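Local coordinates for B12-binding domain-containing protein (Kitasatospora setae, PDB 6WTE), which binds cobalamin and a [4Fe-4S] cluster and, as the radical SAM methylase TsrM, probably transfers methyl groups by a non-radical route, at residues A[336-341]-A[387-392]; A[378-383]-A[392-397]. One frame throughout, in Å; residues are numbered along the deposited sequence. Where two conformers were deposited one is given.

Contact 1 of 2, residues A[336-341]-A[387-392]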
loop_
_atom_site.group_PDB
_atom_site.type_symbol
_atom_site.label_atom_id
_atom_site.label_comp_id
_atom_site.label_asym_id
_atom_site.label_seq_id
_atom_site.Cartn_x
_atom_site.Cartn_y
_atom_site.Cartn_z
ATOM N N HIS A 336 2.812 10.764 15.438
ATOM C CA HIS A 336 2.909 11.009 16.876
ATOM C C HIS A 336 3.332 12.453 17.110
ATOM O O HIS A 336 3.539 13.223 16.172
ATOM C CB HIS A 336 3.890 10.044 17.556
ATOM C CG HIS A 336 3.465 9.634 18.933
ATOM N ND1 HIS A 336 3.613 10.449 20.034
ATOM C CD2 HIS A 336 2.869 8.506 19.381
ATOM C CE1 HIS A 336 3.135 9.835 21.101
ATOM N NE2 HIS A 336 2.678 8.654 20.732
ATOM N N ILE A 337 3.485 12.804 18.387
ATOM C CA ILE A 337 3.980 14.125 18.765
ATOM C C ILE A 337 5.185 14.062 19.685
ATOM O O ILE A 337 5.978 15.021 19.730
ATOM C CB ILE A 337 2.857 14.958 19.419
ATOM C CG1 ILE A 337 3.313 16.409 19.610
ATOM C CG2 ILE A 337 2.473 14.355 20.756
ATOM C CD1 ILE A 337 2.242 17.351 20.108
ATOM N N ARG A 338 5.397 12.969 20.404
ATOM C CA ARG A 338 6.460 12.918 21.398
ATOM C C ARG A 338 7.809 12.685 20.724
ATOM O O ARG A 338 7.967 11.691 19.996
ATOM C CB ARG A 338 6.176 11.827 22.419
ATOM C CG ARG A 338 5.087 12.195 23.423
ATOM C CD ARG A 338 5.515 13.388 24.275
ATOM N NE ARG A 338 4.576 13.675 25.359
ATOM C CZ ARG A 338 4.563 13.038 26.529
ATOM N NH1 ARG A 338 5.429 12.065 26.764
ATOM N NH2 ARG A 338 3.680 13.370 27.462
ATOM N N PRO A 339 8.795 13.562 20.934
ATOM C CA PRO A 339 10.117 13.349 20.325
ATOM C C PRO A 339 10.762 12.046 20.745
ATOM O O PRO A 339 11.469 11.428 19.939
ATOM C CB PRO A 339 10.929 14.562 20.808
ATOM C CG PRO A 339 9.910 15.588 21.193
ATOM C CD PRO A 339 8.722 14.824 21.695
ATOM N N GLU A 340 10.527 11.596 21.980
ATOM C CA GLU A 340 11.127 10.343 22.418
ATOM C C GLU A 340 10.587 9.158 21.628
ATOM O O GLU A 340 11.288 8.153 21.465
ATOM C CB GLU A 340 10.907 10.146 23.920
ATOM C CG GLU A 340 9.450 10.115 24.358
ATOM C CD GLU A 340 8.899 11.484 24.758
ATOM O OE1 GLU A 340 9.383 12.527 24.249
ATOM O OE2 GLU A 340 7.975 11.507 25.602
ATOM N N LEU A 341 9.366 9.260 21.107
ATOM C CA LEU A 341 8.817 8.215 20.252
ATOM C C LEU A 341 9.207 8.398 18.792
ATOM O O LEU A 341 9.527 7.417 18.112
ATOM C CB LEU A 341 7.294 8.171 20.387
ATOM C CG LEU A 341 6.791 7.269 21.521
ATOM C CD1 LEU A 341 7.152 7.804 22.891
ATOM C CD2 LEU A 341 5.311 7.066 21.433
ATOM N N PRO A 387 0.888 4.659 28.453
ATOM C CA PRO A 387 -0.428 5.319 28.457
ATOM C C PRO A 387 -0.334 6.835 28.447
ATOM O O PRO A 387 -1.163 7.486 27.803
ATOM C CB PRO A 387 -1.077 4.790 29.743
ATOM C CG PRO A 387 -0.447 3.450 29.940
ATOM C CD PRO A 387 0.966 3.589 29.465
ATOM N N GLU A 388 0.675 7.419 29.102
ATOM C CA GLU A 388 0.763 8.875 29.138
ATOM C C GLU A 388 1.221 9.446 27.802
ATOM O O GLU A 388 0.802 10.553 27.437
ATOM C CB GLU A 388 1.681 9.338 30.279
ATOM C CG GLU A 388 3.175 9.199 30.040
ATOM C CD GLU A 388 3.824 10.485 29.551
ATOM O OE1 GLU A 388 5.070 10.573 29.585
ATOM O OE2 GLU A 388 3.093 11.415 29.146
ATOM N N THR A 389 2.052 8.715 27.048
ATOM C CA THR A 389 2.436 9.200 25.725
ATOM C C THR A 389 1.254 9.151 24.760
ATOM O O THR A 389 1.101 10.043 23.919
ATOM C CB THR A 389 3.625 8.409 25.165
ATOM O OG1 THR A 389 3.289 7.021 25.041
ATOM C CG2 THR A 389 4.862 8.571 26.054
ATOM N N VAL A 390 0.396 8.135 24.878
ATOM C CA VAL A 390 -0.802 8.075 24.038
ATOM C C VAL A 390 -1.733 9.243 24.348
ATOM O O VAL A 390 -2.203 9.942 23.440
ATOM C CB VAL A 390 -1.521 6.726 24.208
ATOM C CG1 VAL A 390 -2.810 6.712 23.384
ATOM C CG2 VAL A 390 -0.622 5.589 23.781
ATOM N N ARG A 391 -2.022 9.469 25.636
ATOM C CA ARG A 391 -2.926 10.557 26.012
ATOM C C ARG A 391 -2.409 11.901 25.523
ATOM O O ARG A 391 -3.184 12.730 25.022
ATOM C CB ARG A 391 -3.112 10.602 27.529
ATOM C CG ARG A 391 -3.832 9.419 28.122
ATOM C CD ARG A 391 -4.229 9.695 29.562
ATOM N NE ARG A 391 -4.538 8.463 30.283
ATOM C CZ ARG A 391 -3.706 7.873 31.135
ATOM N NH1 ARG A 391 -2.516 8.406 31.382
ATOM N NH2 ARG A 391 -4.069 6.752 31.746
ATOM N N ALA A 392 -1.103 12.138 25.668
ATOM C CA ALA A 392 -0.529 13.401 25.216
ATOM C C ALA A 392 -0.735 13.590 23.722
ATOM O O ALA A 392 -1.072 14.690 23.267
ATOM C CB ALA A 392 0.956 13.454 25.559
#

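Contact 2 of 2, residues A[378-383]-A[392-397]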
loop_
_atom_site.group_PDB
_atom_site.type_symbol
_atom_site.label_atom_id
_atom_site.label_comp_id
_atom_site.label_asym_id
_atom_site.label_seq_id
_atom_site.Cartn_x
_atom_site.Cartn_y
_atom_site.Cartn_z
ATOM N N ALA A 378 -2.496 8.979 13.524
ATOM C CA ALA A 378 -1.592 8.646 14.614
ATOM C C ALA A 378 -1.419 7.134 14.702
ATOM O O ALA A 378 -2.341 6.370 14.405
ATOM C CB ALA A 378 -2.118 9.179 15.951
ATOM N N LEU A 379 -0.225 6.704 15.102
ATOM C CA LEU A 379 0.062 5.287 15.313
ATOM C C LEU A 379 0.594 5.112 16.726
ATOM O O LEU A 379 1.584 5.745 17.100
ATOM C CB LEU A 379 1.067 4.760 14.284
ATOM C CG LEU A 379 1.558 3.330 14.519
ATOM C CD1 LEU A 379 0.404 2.329 14.562
ATOM C CD2 LEU A 379 2.579 2.944 13.451
ATOM N N PHE A 380 -0.071 4.271 17.514
ATOM C CA PHE A 380 0.297 4.055 18.903
ATOM C C PHE A 380 0.872 2.660 19.092
ATOM O O PHE A 380 0.452 1.708 18.434
ATOM C CB PHE A 380 -0.908 4.241 19.828
ATOM C CG PHE A 380 -1.426 5.648 19.860
ATOM C CD1 PHE A 380 -0.547 6.718 19.965
ATOM C CD2 PHE A 380 -2.786 5.905 19.765
ATOM C CE1 PHE A 380 -1.017 8.017 19.989
ATOM C CE2 PHE A 380 -3.264 7.201 19.795
ATOM C CZ PHE A 380 -2.380 8.259 19.901
ATOM N N GLY A 381 1.836 2.551 20.004
ATOM C CA GLY A 381 2.442 1.274 20.333
ATOM C C GLY A 381 3.870 1.093 19.862
ATOM O O GLY A 381 4.432 0.008 20.059
ATOM N N MET A 382 4.472 2.097 19.227
ATOM C CA MET A 382 5.867 2.014 18.825
ATOM C C MET A 382 6.754 2.030 20.073
ATOM O O MET A 382 6.282 2.328 21.172
ATOM C CB MET A 382 6.200 3.160 17.869
ATOM C CG MET A 382 5.563 3.019 16.490
ATOM S SD MET A 382 6.221 1.616 15.544
ATOM C CE MET A 382 7.770 2.297 14.975
ATOM N N PRO A 383 8.036 1.685 19.938
ATOM C CA PRO A 383 8.908 1.619 21.122
ATOM C C PRO A 383 8.915 2.940 21.880
ATOM O O PRO A 383 9.062 4.015 21.290
ATOM C CB PRO A 383 10.281 1.288 20.527
ATOM C CG PRO A 383 9.957 0.526 19.271
ATOM C CD PRO A 383 8.746 1.256 18.722
ATOM N N ALA A 392 -1.103 12.138 25.668
ATOM C CA ALA A 392 -0.529 13.401 25.216
ATOM C C ALA A 392 -0.735 13.590 23.722
ATOM O O ALA A 392 -1.072 14.690 23.267
ATOM C CB ALA A 392 0.956 13.454 25.559
ATOM N N CYS A 393 -0.544 12.524 22.941
ATOM C CA CYS A 393 -0.758 12.618 21.503
ATOM C C CYS A 393 -2.233 12.808 21.171
ATOM O O CYS A 393 -2.580 13.651 20.334
ATOM C CB CYS A 393 -0.208 11.373 20.805
ATOM S SG CYS A 393 -0.367 11.449 19.018
ATOM N N VAL A 394 -3.118 12.043 21.820
ATOM C CA VAL A 394 -4.553 12.201 21.586
ATOM C C VAL A 394 -4.968 13.643 21.834
ATOM O O VAL A 394 -5.612 14.275 20.988
ATOM C CB VAL A 394 -5.359 11.227 22.465
ATOM C CG1 VAL A 394 -6.830 11.639 22.514
ATOM C CG2 VAL A 394 -5.229 9.804 21.932
ATOM N N ASP A 395 -4.573 14.195 22.986
ATOM C CA ASP A 395 -4.981 15.553 23.344
ATOM C C ASP A 395 -4.484 16.572 22.330
ATOM O O ASP A 395 -5.232 17.469 21.919
ATOM C CB ASP A 395 -4.469 15.905 24.742
ATOM C CG ASP A 395 -5.231 15.188 25.838
ATOM O OD1 ASP A 395 -6.299 14.615 25.544
ATOM O OD2 ASP A 395 -4.762 15.197 26.991
ATOM N N ALA A 396 -3.221 16.458 21.919
ATOM C CA ALA A 396 -2.665 17.432 20.986
ATOM C C ALA A 396 -3.264 17.276 19.592
ATOM O O ALA A 396 -3.609 18.271 18.946
ATOM C CB ALA A 396 -1.149 17.295 20.934
ATOM N N PHE A 397 -3.392 16.034 19.109
ATOM C CA PHE A 397 -3.958 15.813 17.780
ATOM C C PHE A 397 -5.423 16.242 17.716
ATOM O O PHE A 397 -5.847 16.880 16.746
ATOM C CB PHE A 397 -3.824 14.342 17.371
ATOM C CG PHE A 397 -2.486 13.985 16.804
ATOM C CD1 PHE A 397 -1.351 14.718 17.116
ATOM C CD2 PHE A 397 -2.360 12.905 15.934
ATOM C CE1 PHE A 397 -0.109 14.365 16.584
ATOM C CE2 PHE A 397 -1.122 12.553 15.403
ATOM C CZ PHE A 397 -0.001 13.291 15.726
#

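Contact 1 of 2, residues A[336-341]-A[387-392]
His-336 and Arg-338, just past the end of strand 327-335, meet the first turns of helix 387-398 in the radical SAM core, a TIM-barrel relative, and the join is a worked case of a salt-bridge network set beside a buried ring. The imidazole of His-336 brings CE1 to 3.5 Å from Thr-389 O. Its ND1 accepts the backbone N-H of Arg-338 in the ring plane and almost straight (178°), while NE2 is hydrogen-bonded to Glu-385 OE2, an oxygen that also hydrogen-bonds to Thr-389 OG1. An alanine in place of His-336 would probably leave Arg-338 N and Glu-385 OE2 each short of a partner and open a gap beside Thr-389 O. Ile-337 passes CG2 loosely by Ala-392 O, its side chain packing further along the helix on Cys-393, Ala-396 and Phe-397. Arg-338, the N-cap of helix 339-342, is modelled in two conformers; in the one described, a chi2 of -64° turns CD out of an extended course, and the guanidinium grips Glu-388 end-on. NH2 meets OE2 on its syn side at 2.6 Å, whereas NH1 reaches OE1 at 3.2 Å from above the carboxylate plane, the two planes standing 56° apart. Ala-392 CB packs 3.3 Å from Arg-338 NH2. Glu-340 supplies a second carboxylate, its OE2 2.9 Å from Arg-338 NH1. Leu-341 closes the contact, with CD1 lying 4.0 Å from Thr-389 CG2.

Contact 2 of 2, residues A[378-383]-A[392-397]
Ala-378 and Phe-380 pack against Cys-393, Val-394 and Phe-397 inside a beta-alpha-beta crossover of the radical SAM core, in which helix 387-398 links the parallel neighbours strand 373-380 and strand 404-412. Over the short segments involved, strand and helix run almost antiparallel (169°), their axes 10.2 Å apart at closest approach. The backbones of Ala-378 and Phe-380 are hydrogen-bonded to strand 404-412, through Gly-406, Ser-408 and Gly-410, which fixes the strand from which both side chains reach the helix.

Cys-393 is the hub. With SG anti to the backbone N (chi1 -177°), the thiol is carried in between two aromatic rings, which it meets in different ways. It approaches Phe-380 at the edge, SG lying 4.8 Å from the ring centroid and 76° off the ring normal, with CE1 of Phe-380 only 3.6 Å from that sulfur. Toward Phe-397, one turn further along the helix, the same SG sits over the centre of the ring, 3.6 Å above its plane. The CB of Cys-393 also touches the Phe-380 edge, 3.5 Å from CE1.

Around this sulfur the remaining contacts are hydrocarbon. Ala-378 CB comes 3.6 Å from Phe-397 CE2, while Val-394 CG2 approaches the tip of the other ring, 3.8 Å from Phe-380 CZ, the two side chains crossing at about a right angle.

All five touching residues are buried and no hydrogen bond passes between the segments. Cohesion here therefore rests on dispersion and on the polarisable sulfur, which probably gains some electrostatic benefit from the ring hydrogens at the Phe-380 edge; this cysteine serves as a packing residue, away from the annotated sites.

How the contacts relate
The two contacts, their centres about 5 Å apart, use successive turns of helix 387-398 and share Ala-392. Along the chain their segments alternate: 336-341, then 378-383, then the helix that receives both. Strand 327-335, which leads into 336-341, and strand 373-380 are parallel neighbours in the sheet. The contacts also touch directly, with Ile-337 CD1 3.5 Å from Ala-396 CB. Glu-385 ties them further, one carboxylate oxygen hydrogen-bonded to side chains of contact 1 and the other to Gly-381 N. Together they seat one helix of the barrel-like radical SAM core on the ends of two neighbouring strands, contact 1 largely by charge at the more exposed end, contact 2 by buried apolar packing.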